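Local coordinates for protein transcription elongation factor Spt5 (Methanocaldococcus jannaschii, PDB 3LPE) that stimulates transcription elongation as a heterodimer with Spt4, its NusG N-terminal (NGN) domain, the part in this chain, mediating the interaction with RNA polymerase, at residues Glu36-Tyr41 and Glu64-Gly69; Asn24-Met29 and Gly51-Glu56; Ser42-Glu47 and Glu84-Leu89. All blocks are in the same frame, centred on the assembly; numbering follows the deposited sequence.

Contact 1 of 3, residues Glu36-Tyr41 and Glu64-Gly69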
ATOM      1  N   GLU A  36      -1.845  -0.733 -16.620  1.00 38.77           N
ATOM      2  CA  GLU A  36      -2.173  -2.025 -17.233  1.00 55.38           C
ATOM      3  C   GLU A  36      -3.570  -2.525 -16.856  1.00 48.20           C
ATOM      4  O   GLU A  36      -3.978  -3.615 -17.265  1.00 46.30           O
ATOM      5  CB  GLU A  36      -1.126  -3.090 -16.864  1.00 48.14           C
ATOM      6  CG  GLU A  36       0.286  -2.805 -17.378  1.00 61.22           C
ATOM      7  CD  GLU A  36       0.365  -2.790 -18.897  1.00 76.50           C
ATOM      8  OE1 GLU A  36      -0.223  -3.696 -19.531  1.00 77.23           O
ATOM      9  OE2 GLU A  36       1.020  -1.878 -19.455  1.00 69.40           O
ATOM     10  N   GLN A  37      -4.293  -1.725 -16.075  1.00 39.26           N
ATOM     11  CA  GLN A  37      -5.657  -2.077 -15.650  1.00 49.28           C
ATOM     12  C   GLN A  37      -5.738  -3.450 -14.991  1.00 41.89           C
ATOM     13  O   GLN A  37      -6.599  -4.254 -15.329  1.00 41.77           O
ATOM     14  CB  GLN A  37      -6.620  -2.007 -16.841  1.00 43.86           C
ATOM     15  CG  GLN A  37      -6.701  -0.642 -17.483  1.00 59.35           C
ATOM     16  CD  GLN A  37      -7.539  -0.643 -18.767  1.00 82.45           C
ATOM     17  OE1 GLN A  37      -7.343   0.197 -19.646  1.00 87.21           O
ATOM     18  NE2 GLN A  37      -8.465  -1.593 -18.878  1.00 75.69           N
ATOM     19  N   LEU A  38      -4.823  -3.717 -14.065  1.00 34.34           N
ATOM     20  CA  LEU A  38      -4.811  -4.973 -13.329  1.00 32.57           C
ATOM     21  C   LEU A  38      -5.763  -4.891 -12.154  1.00 41.56           C
ATOM     22  O   LEU A  38      -5.979  -3.813 -11.603  1.00 31.81           O
ATOM     23  CB  LEU A  38      -3.401  -5.252 -12.817  1.00 29.55           C
ATOM     24  CG  LEU A  38      -2.317  -5.247 -13.895  1.00 37.60           C
ATOM     25  CD1 LEU A  38      -0.940  -5.360 -13.251  1.00 46.48           C
ATOM     26  CD2 LEU A  38      -2.552  -6.373 -14.894  1.00 42.67           C
ATOM     27  N   ASP A  39      -6.312  -6.030 -11.753  1.00 37.82           N
ATOM     28  CA  ASP A  39      -7.203  -6.072 -10.597  1.00 31.64           C
ATOM     29  C   ASP A  39      -6.394  -6.106  -9.306  1.00 35.54           C
ATOM     30  O   ASP A  39      -6.438  -7.079  -8.553  1.00 35.88           O
ATOM     31  CB  ASP A  39      -8.142  -7.275 -10.671  1.00 34.60           C
ATOM     32  CG  ASP A  39      -9.200  -7.125 -11.760  1.00 42.56           C
ATOM     33  OD1 ASP A  39      -9.647  -5.989 -11.996  1.00 50.20           O
ATOM     34  OD2 ASP A  39      -9.566  -8.133 -12.394  1.00 51.86           O
ATOM     35  N   VAL A  40      -5.662  -5.026  -9.068  1.00 27.94           N
ATOM     36  CA  VAL A  40      -4.894  -4.833  -7.846  1.00 26.96           C
ATOM     37  C   VAL A  40      -5.595  -3.724  -7.070  1.00 38.25           C
ATOM     38  O   VAL A  40      -5.843  -2.641  -7.610  1.00 27.28           O
ATOM     39  CB  VAL A  40      -3.442  -4.423  -8.170  1.00 28.47           C
ATOM     40  CG1 VAL A  40      -2.668  -4.078  -6.899  1.00 22.78           C
ATOM     41  CG2 VAL A  40      -2.731  -5.527  -8.948  1.00 32.70           C
ATOM     42  N   TYR A  41      -5.917  -3.992  -5.809  1.00 24.44           N
ATOM     43  CA  TYR A  41      -6.753  -3.083  -5.043  1.00 29.08           C
ATOM     44  C   TYR A  41      -6.017  -2.254  -4.005  1.00 36.30           C
ATOM     45  O   TYR A  41      -6.407  -1.123  -3.718  1.00 25.31           O
ATOM     46  CB  TYR A  41      -7.872  -3.867  -4.380  1.00 34.35           C
ATOM     47  CG  TYR A  41      -8.614  -4.749  -5.348  1.00 38.49           C
ATOM     48  CD1 TYR A  41      -9.087  -4.244  -6.558  1.00 36.14           C
ATOM     49  CD2 TYR A  41      -8.875  -6.074  -5.044  1.00 35.40           C
ATOM     50  CE1 TYR A  41      -9.790  -5.052  -7.452  1.00 30.73           C
ATOM     51  CE2 TYR A  41      -9.576  -6.886  -5.921  1.00 38.43           C
ATOM     52  CZ  TYR A  41     -10.037  -6.372  -7.125  1.00 40.27           C
ATOM     53  OH  TYR A  41     -10.743  -7.181  -7.992  1.00 41.70           O
ATOM     54  N   GLU A  64       1.370 -11.632 -10.616  1.00 40.73           N
ATOM     55  CA  GLU A  64       2.417 -12.074 -11.520  1.00 36.05           C
ATOM     56  C   GLU A  64       2.630 -11.056 -12.625  1.00 46.39           C
ATOM     57  O   GLU A  64       3.774 -10.731 -12.962  1.00 33.28           O
ATOM     58  CB  GLU A  64       2.074 -13.444 -12.128  1.00 41.04           C
ATOM     59  CG  GLU A  64       1.976 -14.578 -11.120  1.00 39.95           C
ATOM     60  CD  GLU A  64       3.336 -15.123 -10.706  1.00 67.31           C
ATOM     61  OE1 GLU A  64       4.360 -14.487 -11.041  1.00 69.34           O
ATOM     62  OE2 GLU A  64       3.384 -16.189 -10.048  1.00 65.55           O
ATOM     63  N   GLU A  65       1.530 -10.558 -13.196  1.00 31.99           N
ATOM     64  CA  GLU A  65       1.628  -9.564 -14.256  1.00 31.95           C
ATOM     65  C   GLU A  65       2.148  -8.242 -13.698  1.00 30.84           C
ATOM     66  O   GLU A  65       2.914  -7.528 -14.352  1.00 36.25           O
ATOM     67  CB  GLU A  65       0.276  -9.353 -14.943  1.00 40.18           C
ATOM     68  CG  GLU A  65       0.357  -8.477 -16.195  1.00 53.62           C
ATOM     69  CD  GLU A  65       1.203  -9.097 -17.301  1.00 53.53           C
ATOM     70  OE1 GLU A  65       1.477 -10.309 -17.238  1.00 54.60           O
ATOM     71  OE2 GLU A  65       1.593  -8.376 -18.239  1.00 50.10           O
ATOM     72  N   LEU A  66       1.734  -7.930 -12.479  1.00 32.30           N
ATOM     73  CA  LEU A  66       2.153  -6.695 -11.823  1.00 32.20           C
ATOM     74  C   LEU A  66       3.688  -6.641 -11.705  1.00 36.83           C
ATOM     75  O   LEU A  66       4.310  -5.618 -11.993  1.00 27.92           O
ATOM     76  CB  LEU A  66       1.505  -6.607 -10.428  1.00 30.96           C
ATOM     77  CG  LEU A  66       1.884  -5.387  -9.589  1.00 32.59           C
ATOM     78  CD1 LEU A  66       1.275  -4.120 -10.231  1.00 31.71           C
ATOM     79  CD2 LEU A  66       1.423  -5.551  -8.153  1.00 26.11           C
ATOM     80  N   ILE A  67       4.305  -7.749 -11.302  1.00 28.07           N
ATOM     81  CA  ILE A  67       5.734  -7.705 -10.985  1.00 32.04           C
ATOM     82  C   ILE A  67       6.577  -8.138 -12.180  1.00 31.39           C
ATOM     83  O   ILE A  67       7.797  -8.130 -12.123  1.00 32.46           O
ATOM     84  CB  ILE A  67       6.105  -8.593  -9.753  1.00 26.65           C
ATOM     85  CG1 ILE A  67       5.857 -10.077 -10.033  1.00 30.58           C
ATOM     86  CG2 ILE A  67       5.386  -8.142  -8.499  1.00 25.76           C
ATOM     87  CD1 ILE A  67       6.489 -11.028  -8.971  1.00 32.40           C
ATOM     88  N   LYS A  68       5.911  -8.535 -13.256  1.00 32.36           N
ATOM     89  CA  LYS A  68       6.605  -9.046 -14.430  1.00 41.50           C
ATOM     90  C   LYS A  68       7.683  -8.071 -14.913  1.00 53.15           C
ATOM     91  O   LYS A  68       7.373  -6.961 -15.351  1.00 42.53           O
ATOM     92  CB  LYS A  68       5.605  -9.343 -15.542  1.00 41.80           C
ATOM     93  CG  LYS A  68       6.175 -10.079 -16.751  1.00 49.88           C
ATOM     94  CD  LYS A  68       5.048 -10.480 -17.695  1.00 56.56           C
ATOM     95  CE  LYS A  68       5.580 -10.948 -19.033  1.00 68.04           C
ATOM     96  NZ  LYS A  68       4.483 -11.075 -20.026  1.00 70.70           N
ATOM     97  N   GLY A  69       8.949  -8.484 -14.812  1.00 53.40           N
ATOM     98  CA  GLY A  69      10.057  -7.674 -15.294  1.00 46.58           C
ATOM     99  C   GLY A  69      10.393  -6.461 -14.440  1.00 53.01           C
ATOM    100  O   GLY A  69      11.232  -5.642 -14.811  1.00 50.10           O
TER
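Leu38 reaches from the loop ahead of strand 40-45 to helix 60-67, and its two methyls divide the work. CD1 settles on the backbone of the helix, 3.7 Å from Leu66 CA. The same methyl lies 3.9 Å from Leu66 CB, so it touches the root of that side chain as well as the main chain. CD2 turns to the neighbouring residue and meets the aliphatic part of Glu65, coming within 3.8 Å of Glu65 CG, the leucine and glutamate chains lying nearly perpendicular. Two residues on, Val40 CG2 makes a looser touch with Leu66 CD2 at 4.2 Å. No hydrogen bond joins the two segments; the fit is apolar.

Glu65 can offer methylenes to a leucine because its chain starts with CG anti to the backbone N (chi1 -172°) and then bends at chi2, leaving CG against the methyl and the carboxylate directed away. That carboxylate comes to rest near another acid: Glu65 OE2 is 5.2 Å from Glu36 OE1, without contact, an arrangement that would probably be mildly unfavourable if both are charged.

The loop that presents Leu38 is tightly turned. Gln37 leaves the preceding helix with positive phi in a Schellman motif, and Asp39 is the centre of an inverse gamma turn, with its N bonded to Asp62 OD1. On the helix side, Arg32 NH2 donates a hydrogen bond to Glu65 O, linking helix 60-67 to helix 22-35.

Ala33 of helix 22-35 touches both Val40 and Leu66, and Met29 also packs on Leu66. Val55 of strand 52-57 meets the same Val40-Leu66 pair, while Ile34 of the Spt4 chain lies against Val40. The contact sits where helix 60-67, helix 22-35 and the start of strand 40-45, outermost in this chain, converge.

Contact 2 of 3, residues Asn24-Met29 and Gly51-Glu56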
ATOM      1  N   ASN A  24       9.514   2.237  -2.645  1.00 29.26           N
ATOM      2  CA  ASN A  24       9.809   2.473  -4.053  1.00 26.50           C
ATOM      3  C   ASN A  24       9.043   1.504  -4.921  1.00 25.27           C
ATOM      4  O   ASN A  24       8.405   1.897  -5.894  1.00 24.15           O
ATOM      5  CB  ASN A  24      11.322   2.348  -4.363  1.00 25.94           C
ATOM      6  CG  ASN A  24      12.134   3.535  -3.854  1.00 47.84           C
ATOM      7  OD1 ASN A  24      11.586   4.569  -3.488  1.00 42.77           O
ATOM      8  ND2 ASN A  24      13.458   3.383  -3.839  1.00 50.29           N
ATOM      9  N   ILE A  25       9.084   0.225  -4.560  1.00 20.46           N
ATOM     10  CA  ILE A  25       8.415  -0.783  -5.366  1.00 24.64           C
ATOM     11  C   ILE A  25       6.867  -0.663  -5.295  1.00 22.22           C
ATOM     12  O   ILE A  25       6.183  -0.853  -6.286  1.00 21.13           O
ATOM     13  CB  ILE A  25       8.904  -2.190  -5.005  1.00 27.86           C
ATOM     14  CG1 ILE A  25      10.258  -2.420  -5.671  1.00 29.10           C
ATOM     15  CG2 ILE A  25       7.923  -3.242  -5.494  1.00 19.62           C
ATOM     16  CD1 ILE A  25      11.128  -3.355  -4.904  1.00 33.98           C
ATOM     17  N   ALA A  26       6.349  -0.334  -4.125  1.00 21.09           N
ATOM     18  CA  ALA A  26       4.908  -0.095  -3.976  1.00 19.28           C
ATOM     19  C   ALA A  26       4.464   0.995  -4.961  1.00 24.92           C
ATOM     20  O   ALA A  26       3.406   0.882  -5.555  1.00 25.15           O
ATOM     21  CB  ALA A  26       4.596   0.334  -2.569  1.00 19.05           C
ATOM     22  N   GLY A  27       5.272   2.042  -5.100  1.00 24.51           N
ATOM     23  CA  GLY A  27       4.998   3.133  -6.028  1.00 37.76           C
ATOM     24  C   GLY A  27       4.973   2.724  -7.493  1.00 40.45           C
ATOM     25  O   GLY A  27       4.056   3.075  -8.236  1.00 29.75           O
ATOM     26  N   LEU A  28       5.995   1.986  -7.919  1.00 29.12           N
ATOM     27  CA  LEU A  28       6.043   1.416  -9.259  1.00 29.11           C
ATOM     28  C   LEU A  28       4.874   0.477  -9.507  1.00 27.98           C
ATOM     29  O   LEU A  28       4.307   0.437 -10.601  1.00 31.22           O
ATOM     30  CB  LEU A  28       7.355   0.645  -9.468  1.00 28.27           C
ATOM     31  CG  LEU A  28       8.611   1.503  -9.353  1.00 40.39           C
ATOM     32  CD1 LEU A  28       9.860   0.614  -9.461  1.00 42.30           C
ATOM     33  CD2 LEU A  28       8.615   2.604 -10.421  1.00 34.04           C
ATOM     34  N   MET A  29       4.523  -0.294  -8.496  1.00 25.49           N
ATOM     35  CA  MET A  29       3.418  -1.231  -8.625  1.00 20.92           C
ATOM     36  C   MET A  29       2.110  -0.482  -8.882  1.00 27.52           C
ATOM     37  O   MET A  29       1.324  -0.858  -9.744  1.00 28.65           O
ATOM     38  CB  MET A  29       3.271  -2.053  -7.348  1.00 23.42           C
ATOM     39  CG  MET A  29       4.219  -3.239  -7.263  1.00 25.11           C
ATOM     40  SD  MET A  29       4.147  -3.906  -5.614  1.00 25.61           S
ATOM     41  CE  MET A  29       4.749  -5.576  -5.860  1.00 27.96           C
ATOM     42  N   GLY A  51      11.783  -5.905   3.313  1.00 25.09           N
ATOM     43  CA  GLY A  51      12.010  -6.831   2.216  1.00 24.26           C
ATOM     44  C   GLY A  51      10.765  -7.410   1.585  1.00 24.63           C
ATOM     45  O   GLY A  51      10.860  -8.298   0.728  1.00 26.57           O
ATOM     46  N   TYR A  52       9.599  -6.909   1.982  1.00 22.82           N
ATOM     47  CA  TYR A  52       8.335  -7.399   1.421  1.00 21.80           C
ATOM     48  C   TYR A  52       7.310  -6.295   1.231  1.00 22.93           C
ATOM     49  O   TYR A  52       7.258  -5.346   1.990  1.00 24.04           O
ATOM     50  CB  TYR A  52       7.714  -8.466   2.325  1.00 22.75           C
ATOM     51  CG  TYR A  52       8.595  -9.668   2.434  1.00 29.58           C
ATOM     52  CD1 TYR A  52       9.598  -9.724   3.390  1.00 31.51           C
ATOM     53  CD2 TYR A  52       8.465 -10.721   1.545  1.00 24.80           C
ATOM     54  CE1 TYR A  52      10.444 -10.814   3.479  1.00 31.27           C
ATOM     55  CE2 TYR A  52       9.318 -11.818   1.621  1.00 23.92           C
ATOM     56  CZ  TYR A  52      10.294 -11.850   2.590  1.00 32.31           C
ATOM     57  OH  TYR A  52      11.132 -12.928   2.667  1.00 33.10           O
ATOM     58  N   VAL A  53       6.504  -6.453   0.203  1.00 19.55           N
ATOM     59  CA  VAL A  53       5.370  -5.565  -0.033  1.00 25.33           C
ATOM     60  C   VAL A  53       4.154  -6.479  -0.146  1.00 31.39           C
ATOM     61  O   VAL A  53       4.227  -7.559  -0.756  1.00 25.71           O
ATOM     62  CB  VAL A  53       5.576  -4.732  -1.322  1.00 19.02           C
ATOM     63  CG1 VAL A  53       4.340  -3.934  -1.656  1.00 39.10           C
ATOM     64  CG2 VAL A  53       6.763  -3.782  -1.140  1.00 27.84           C
ATOM     65  N   LEU A  54       3.045  -6.075   0.464  1.00 24.49           N
ATOM     66  CA  LEU A  54       1.828  -6.888   0.438  1.00 18.26           C
ATOM     67  C   LEU A  54       0.909  -6.351  -0.640  1.00 26.59           C
ATOM     68  O   LEU A  54       0.681  -5.154  -0.680  1.00 18.47           O
ATOM     69  CB  LEU A  54       1.128  -6.780   1.787  1.00 19.29           C
ATOM     70  CG  LEU A  54       1.953  -7.325   2.964  1.00 31.98           C
ATOM     71  CD1 LEU A  54       1.199  -7.206   4.276  1.00 31.45           C
ATOM     72  CD2 LEU A  54       2.359  -8.767   2.727  1.00 28.14           C
ATOM     73  N   VAL A  55       0.367  -7.233  -1.485  1.00 25.05           N
ATOM     74  CA  VAL A  55      -0.434  -6.809  -2.635  1.00 24.39           C
ATOM     75  C   VAL A  55      -1.780  -7.499  -2.557  1.00 23.19           C
ATOM     76  O   VAL A  55      -1.856  -8.709  -2.577  1.00 22.89           O
ATOM     77  CB  VAL A  55       0.248  -7.162  -3.985  1.00 24.53           C
ATOM     78  CG1 VAL A  55      -0.626  -6.768  -5.195  1.00 21.58           C
ATOM     79  CG2 VAL A  55       1.644  -6.494  -4.088  1.00 23.87           C
ATOM     80  N   GLU A  56      -2.833  -6.704  -2.430  1.00 25.11           N
ATOM     81  CA  GLU A  56      -4.208  -7.211  -2.447  1.00 25.64           C
ATOM     82  C   GLU A  56      -4.722  -7.198  -3.900  1.00 20.04           C
ATOM     83  O   GLU A  56      -4.753  -6.149  -4.570  1.00 30.78           O
ATOM     84  CB  GLU A  56      -5.075  -6.334  -1.542  1.00 29.69           C
ATOM     85  CG  GLU A  56      -6.503  -6.840  -1.316  1.00 29.93           C
ATOM     86  CD  GLU A  56      -7.333  -5.874  -0.497  1.00 23.90           C
ATOM     87  OE1 GLU A  56      -8.353  -6.302   0.071  1.00 39.10           O
ATOM     88  OE2 GLU A  56      -6.965  -4.692  -0.406  1.00 35.52           O
TER
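Met29 slides in over strand 52-57 and meets two of its valines, using only the far end of its chain. Its CE lies 3.7 Å from Val55 CG2. The sulfur is in touch with both residues, since SD is 4.0 Å from Val53 CG1 and 3.9 Å from Val55 CG2. Beside Val53 the thioether chain runs antiparallel to the branch, whereas it meets Val55 at a slant. Beyond CG the methionine is extended (chi2 169°), which gives it the length to bring sulfur and methyl down to the sheet. Ala26, one turn earlier on the helix, adds a short, loose touch: its CB is 4.4 Å from Val53 CG1.

In the backbones, Ala26 and Val53 are the facing pair, with CA atoms 6.8 Å apart. The axes of the helical and strand segments approach to 9.2 Å and run in roughly the same direction, crossing at -30°. Val53 and Val55 point toward the helix, while Leu54 between them points away, to the opposite face of the sheet.

Polar bonds stay out of the interface and hold its two sides in place. Within the helix, Met29 N bonds to Ile25 O. The strand is held in the sheet by backbone bonds of Val53 to Val15 and Val55 to Phe13 on one flank, and of Leu54 to Leu44 on the other. At its end, the carboxylate of Glu56 is bonded to Ser42 OG and to Ser39 OG and Glu40 N of the Spt4 chain.

All four touching residues are buried, and nothing but carbon and thioether sulfur meets across the contact. Such chemistry has no directional bonds to satisfy, so the helix is held on the sheet by shape and burial, as in an ordinary hydrophobic core.

Contact 3 of 3, residues Ser42-Glu47 and Glu84-Leu89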
ATOM      1  N   SER A  42      -4.951  -2.808  -3.440  1.00 24.47           N
ATOM      2  CA  SER A  42      -4.144  -2.038  -2.507  1.00 24.84           C
ATOM      3  C   SER A  42      -2.759  -2.654  -2.401  1.00 21.77           C
ATOM      4  O   SER A  42      -2.564  -3.794  -2.782  1.00 21.35           O
ATOM      5  CB  SER A  42      -4.796  -1.922  -1.120  1.00 23.61           C
ATOM      6  OG  SER A  42      -4.694  -3.143  -0.410  1.00 28.25           O
ATOM      7  N   ILE A  43      -1.814  -1.854  -1.914  1.00 20.74           N
ATOM      8  CA  ILE A  43      -0.419  -2.251  -1.796  1.00 27.36           C
ATOM      9  C   ILE A  43       0.048  -1.714  -0.460  1.00 24.62           C
ATOM     10  O   ILE A  43      -0.190  -0.558  -0.131  1.00 23.11           O
ATOM     11  CB  ILE A  43       0.436  -1.653  -2.923  1.00 30.30           C
ATOM     12  CG1 ILE A  43      -0.092  -2.093  -4.289  1.00 27.70           C
ATOM     13  CG2 ILE A  43       1.890  -2.136  -2.831  1.00 24.00           C
ATOM     14  CD1 ILE A  43       0.333  -1.149  -5.390  1.00 36.51           C
ATOM     15  N   LEU A  44       0.670  -2.564   0.347  1.00 24.86           N
ATOM     16  CA  LEU A  44       1.010  -2.145   1.702  1.00 20.77           C
ATOM     17  C   LEU A  44       2.494  -2.403   1.981  1.00 25.92           C
ATOM     18  O   LEU A  44       2.979  -3.534   1.809  1.00 21.91           O
ATOM     19  CB  LEU A  44       0.129  -2.906   2.714  1.00 23.41           C
ATOM     20  CG  LEU A  44       0.554  -2.859   4.174  1.00 30.11           C
ATOM     21  CD1 LEU A  44       0.132  -1.563   4.772  1.00 30.41           C
ATOM     22  CD2 LEU A  44      -0.040  -4.017   4.941  1.00 41.05           C
ATOM     23  N   ALA A  45       3.202  -1.354   2.386  1.00 22.09           N
ATOM     24  CA  ALA A  45       4.611  -1.458   2.735  1.00 27.58           C
ATOM     25  C   ALA A  45       4.779  -1.008   4.167  1.00 29.87           C
ATOM     26  O   ALA A  45       4.731   0.183   4.448  1.00 25.85           O
ATOM     27  CB  ALA A  45       5.480  -0.618   1.791  1.00 23.93           C
ATOM     28  N   SER A  46       4.950  -1.970   5.069  1.00 37.12           N
ATOM     29  CA  SER A  46       5.094  -1.704   6.499  1.00 34.88           C
ATOM     30  C   SER A  46       6.559  -1.688   6.911  1.00 41.42           C
ATOM     31  O   SER A  46       7.331  -2.553   6.481  1.00 34.27           O
ATOM     32  CB  SER A  46       4.379  -2.796   7.294  1.00 29.95           C
ATOM     33  OG  SER A  46       4.759  -2.761   8.658  1.00 40.17           O
ATOM     34  N   GLU A  47       6.929  -0.728   7.756  1.00 39.33           N
ATOM     35  CA  GLU A  47       8.293  -0.618   8.255  1.00 48.51           C
ATOM     36  C   GLU A  47       8.650  -1.839   9.083  1.00 41.84           C
ATOM     37  O   GLU A  47       9.817  -2.149   9.265  1.00 47.23           O
ATOM     38  CB  GLU A  47       8.471   0.647   9.100  1.00 51.02           C
ATOM     39  CG  GLU A  47       8.531   1.918   8.285  1.00 62.98           C
ATOM     40  CD  GLU A  47       9.634   1.887   7.248  1.00 77.69           C
ATOM     41  OE1 GLU A  47       9.406   2.359   6.112  1.00 86.40           O
ATOM     42  OE2 GLU A  47      10.730   1.383   7.566  1.00 82.10           O
ATOM     43  N   GLU A  84      -6.380 -11.101   8.906  1.00 34.80           N
ATOM     44  CA  GLU A  84      -6.001 -10.994  10.318  1.00 52.83           C
ATOM     45  C   GLU A  84      -4.497 -10.859  10.561  1.00 40.47           C
ATOM     46  O   GLU A  84      -4.092 -10.258  11.554  1.00 38.00           O
ATOM     47  CB  GLU A  84      -6.553 -12.161  11.152  1.00 64.90           C
ATOM     48  CG  GLU A  84      -6.881 -13.393  10.346  1.00 71.58           C
ATOM     49  CD  GLU A  84      -8.187 -13.234   9.602  1.00 69.38           C
ATOM     50  OE1 GLU A  84      -9.118 -12.623  10.173  1.00 70.05           O
ATOM     51  OE2 GLU A  84      -8.278 -13.709   8.449  1.00 64.29           O
ATOM     52  N   GLU A  85      -3.677 -11.406   9.668  1.00 38.57           N
ATOM     53  CA  GLU A  85      -2.221 -11.294   9.811  1.00 47.06           C
ATOM     54  C   GLU A  85      -1.718  -9.920   9.385  1.00 36.76           C
ATOM     55  O   GLU A  85      -0.608  -9.514   9.711  1.00 46.67           O
ATOM     56  CB  GLU A  85      -1.491 -12.431   9.054  1.00 41.75           C
ATOM     57  CG  GLU A  85      -1.751 -13.806   9.691  1.00 49.92           C
ATOM     58  CD  GLU A  85      -1.074 -14.979   8.973  1.00 54.41           C
ATOM     59  OE1 GLU A  85      -0.369 -14.753   7.972  1.00 56.64           O
ATOM     60  OE2 GLU A  85      -1.266 -16.132   9.422  1.00 72.04           O
ATOM     61  N   ILE A  86      -2.573  -9.185   8.688  1.00 37.65           N
ATOM     62  CA  ILE A  86      -2.246  -7.862   8.190  1.00 33.73           C
ATOM     63  C   ILE A  86      -2.686  -6.722   9.117  1.00 34.56           C
ATOM     64  O   ILE A  86      -2.002  -5.710   9.232  1.00 35.88           O
ATOM     65  CB  ILE A  86      -2.875  -7.683   6.796  1.00 50.07           C
ATOM     66  CG1 ILE A  86      -2.111  -8.537   5.784  1.00 43.19           C
ATOM     67  CG2 ILE A  86      -2.910  -6.220   6.375  1.00 51.24           C
ATOM     68  CD1 ILE A  86      -2.663  -8.460   4.394  1.00 61.33           C
ATOM     69  N   GLU A  87      -3.829  -6.892   9.776  1.00 33.91           N
ATOM     70  CA  GLU A  87      -4.400  -5.857  10.627  1.00 34.28           C
ATOM     71  C   GLU A  87      -3.437  -5.203  11.628  1.00 47.91           C
ATOM     72  O   GLU A  87      -3.453  -3.974  11.781  1.00 43.90           O
ATOM     73  CB  GLU A  87      -5.662  -6.374  11.337  1.00 46.35           C
ATOM     74  CG  GLU A  87      -6.763  -6.774  10.363  1.00 49.30           C
ATOM     75  CD  GLU A  87      -8.040  -7.210  11.055  1.00 55.98           C
ATOM     76  OE1 GLU A  87      -8.445  -6.545  12.031  1.00 65.19           O
ATOM     77  OE2 GLU A  87      -8.642  -8.210  10.610  1.00 57.79           O
ATOM     78  N   PRO A  88      -2.606  -6.009  12.317  1.00 40.39           N
ATOM     79  CA  PRO A  88      -1.667  -5.391  13.261  1.00 48.90           C
ATOM     80  C   PRO A  88      -0.698  -4.432  12.568  1.00 41.06           C
ATOM     81  O   PRO A  88      -0.186  -3.513  13.209  1.00 43.04           O
ATOM     82  CB  PRO A  88      -0.904  -6.600  13.837  1.00 47.38           C
ATOM     83  CG  PRO A  88      -1.811  -7.762  13.630  1.00 49.12           C
ATOM     84  CD  PRO A  88      -2.486  -7.480  12.316  1.00 42.00           C
ATOM     85  N   LEU A  89      -0.445  -4.650  11.282  1.00 36.81           N
ATOM     86  CA  LEU A  89       0.423  -3.751  10.525  1.00 43.84           C
ATOM     87  C   LEU A  89      -0.207  -2.374  10.284  1.00 49.45           C
ATOM     88  O   LEU A  89       0.502  -1.393  10.052  1.00 31.77           O
ATOM     89  CB  LEU A  89       0.819  -4.384   9.189  1.00 42.53           C
ATOM     90  CG  LEU A  89       1.569  -5.712   9.332  1.00 37.89           C
ATOM     91  CD1 LEU A  89       1.921  -6.289   7.976  1.00 45.04           C
ATOM     92  CD2 LEU A  89       2.802  -5.500  10.157  1.00 44.23           C
TER
HETATM   93  O   HOH W   1       3.310  -1.376  10.222  1.00 32.49           O
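Leu44 near the end of strand 40-45 and Ser46 just beyond it receive the C-terminal helix 83-90, a weakly bonded helix kinked near Pro88, on the face of the sheet turned away from helix 22-35. The apolar centre is a methyl pair: Leu44 CD2 lies 3.9 Å from Ile86 CG2, the two chains running antiparallel alongside one another. Leu44 has CG anti to its amide nitrogen (chi1 166°), which extends the branch across to the helix. Its CD2 also comes within 4.3 Å of Leu89 CD1. The other methyl of Leu89 rests against a polar atom, since CD2 is 3.7 Å from Ser46 OG.

A water completes the join at this end. It sits 2.5 Å from Ser46 OG, a short distance, and donates to Leu89 O at 2.8 Å. Ser46 OG is bonded to Ser48 N as well, so the hydroxyl is held from its own chain and by the water together.

Leu54 of strand 52-57 packs under both Ile86 and Leu89, so the helix bridges two neighbouring strands. On the outer edge of strand 40-45, Ser42 to Ala45 pair in an antiparallel ladder with a strand of the Spt4 chain, and Leu44 touches Leu55 of the Spt4 chain. A helix laid on the second face of an antiparallel sheet gives the three-layer alpha/beta/alpha sandwich of NGN domains.

In the fold
From the N terminus, strand 12-17 leads into helix 22-35, where contact 2 opens; it closes at strand 52-57, laying the helix on the central part of the sheet. Before that, the chain has passed 36-41 and 42-47, the openings of contacts 1 and 3. Contact 1 closes at helix 60-67 and contact 3 at helix 83-90, after strand 73-76. Every pair of loops therefore crosses and none nests. Contacts 1 and 3 share strand 40-45 from its two ends, their centres about 19 Å apart. Contact 2 lies between them, about 11 Å from each, and together they tie three helices to both faces of one sheet.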